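Local coordinates for protein demethylmenaquinone Methyltransferase (Thermus thermophilus, PDB 1J3L) that is a member of the RraA-like family and assembles as a trimer of identical subunits, at residues E2-D7 and L144-G149. Numbering follows the deposited sequence.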
# COMPACT_ATOMS: atom_id res chain seq x y z
N GLU A 2 3.30 22.89 10.20
CA GLU A 2 2.28 23.58 10.98
C GLU A 2 1.44 22.57 11.77
O GLU A 2 1.96 21.55 12.20
CB GLU A 2 1.36 24.38 10.06
CG GLU A 2 0.58 23.53 9.09
CD GLU A 2 -0.56 24.29 8.46
OE1 GLU A 2 -0.29 25.22 7.67
OE2 GLU A 2 -1.73 23.97 8.76
N ALA A 3 0.16 22.87 11.97
CA ALA A 3 -0.73 21.96 12.68
C ALA A 3 -0.40 20.52 12.31
O ALA A 3 0.15 20.25 11.24
CB ALA A 3 -2.19 22.27 12.32
N ARG A 4 -0.78 19.61 13.17
CA ARG A 4 -0.53 18.24 12.89
C ARG A 4 -1.62 17.40 13.47
O ARG A 4 -2.31 17.76 14.44
CB ARG A 4 0.76 17.73 13.50
CG ARG A 4 1.96 17.87 12.63
CD ARG A 4 1.81 17.28 11.22
NE ARG A 4 2.79 16.23 10.91
CZ ARG A 4 4.08 16.26 11.25
NH1 ARG A 4 4.59 17.28 11.92
NH2 ARG A 4 4.87 15.25 10.91
N THR A 5 -1.70 16.22 12.89
CA THR A 5 -2.69 15.27 13.26
C THR A 5 -2.25 14.71 14.61
O THR A 5 -3.08 14.60 15.50
CB THR A 5 -2.78 14.22 12.11
OG1 THR A 5 -4.10 13.66 12.04
CG2 THR A 5 -1.72 13.17 12.30
N THR A 6 -0.97 14.36 14.74
CA THR A 6 -0.43 13.78 15.95
C THR A 6 -0.57 14.72 17.16
O THR A 6 -1.25 14.40 18.13
CB THR A 6 1.05 13.35 15.73
OG1 THR A 6 1.81 14.45 15.23
CG2 THR A 6 1.11 12.22 14.73
N ASP A 7 0.07 15.89 17.10
CA ASP A 7 -0.01 16.84 18.22
C ASP A 7 -1.44 17.03 18.69
O ASP A 7 -1.75 16.84 19.86
CB ASP A 7 0.54 18.21 17.83
CG ASP A 7 1.94 18.14 17.27
OD1 ASP A 7 2.67 17.19 17.62
OD2 ASP A 7 2.31 19.04 16.48
N LEU A 144 -8.45 17.04 9.70
CA LEU A 144 -7.05 17.35 9.53
C LEU A 144 -6.45 16.17 8.81
O LEU A 144 -6.74 15.02 9.14
CB LEU A 144 -6.39 17.55 10.90
CG LEU A 144 -6.27 18.99 11.39
CD1 LEU A 144 -6.32 19.05 12.91
CD2 LEU A 144 -4.98 19.59 10.87
N ALA A 145 -5.60 16.44 7.83
CA ALA A 145 -4.98 15.36 7.08
C ALA A 145 -3.53 15.63 6.75
O ALA A 145 -3.17 16.72 6.29
CB ALA A 145 -5.77 15.11 5.79
N ASP A 146 -2.70 14.63 7.01
CA ASP A 146 -1.28 14.70 6.72
C ASP A 146 -0.69 13.29 6.61
O ASP A 146 -1.43 12.31 6.63
CB ASP A 146 -0.54 15.52 7.79
CG ASP A 146 -0.64 14.91 9.18
OD1 ASP A 146 -0.49 13.68 9.30
OD2 ASP A 146 -0.85 15.67 10.15
N GLU A 147 0.63 13.20 6.49
CA GLU A 147 1.32 11.92 6.36
C GLU A 147 1.07 10.90 7.48
O GLU A 147 1.31 9.71 7.29
CB GLU A 147 2.83 12.14 6.24
CG GLU A 147 3.49 12.69 7.50
CD GLU A 147 3.51 14.21 7.56
OE1 GLU A 147 2.96 14.86 6.64
OE2 GLU A 147 4.08 14.75 8.53
N ASP A 148 0.61 11.35 8.64
CA ASP A 148 0.36 10.43 9.74
C ASP A 148 -1.09 10.00 9.81
O ASP A 148 -1.47 9.23 10.70
CB ASP A 148 0.77 11.04 11.09
CG ASP A 148 2.25 11.34 11.18
OD1 ASP A 148 3.07 10.42 10.94
OD2 ASP A 148 2.61 12.50 11.50
N GLY A 149 -1.91 10.48 8.88
CA GLY A 149 -3.31 10.09 8.90
C GLY A 149 -4.33 11.22 8.95
O GLY A 149 -4.04 12.36 8.61
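Asp146 holds CG between its backbone N and carbonyl carbon (chi1 61°), Glu147 does the same (chi1 67°) and bends at chi2, and the Arg4 chain bends at chi2 and chi3; together these bring the charged groups close. Asp146 OD2 takes the backbone N-H of Thr5 through the syn lone pair, N to OD2 2.9 Å, at the first turn of helix 5-11. Its OD1 uses the anti lone pair for Asp148 N at 2.7 Å, an Asx turn within the type I beta turn from Asp146 to Gly149. This turn joins strands 142-146 and 149-153 as a hairpin. Asp146 OD2 also lies at the edge of the Arg4 guanidinium, 3.8 Å from NE, a long salt bridge. Arg4 NH2 reaches Glu147 OE2 at 2.6 Å, a salt bridge whose hydrogen bond is weak, and Asp148 OD2 at a long 3.6 Å. Thr5 CG2 packs on Asp148 CB at 3.5 Å. Ala3 CB meets Leu144 CD2 at 4.1 Å. Asp148 OD1 accepts from Thr98 N of the second subunit, so the turn also faces a subunit interface. Glu147 OE2 also pairs with Arg30, whose charge lies close to that of Arg4; two cations probably favour its ionised form. Both Asp146 oxygens bind backbone N-H groups, tying helix start to hairpin.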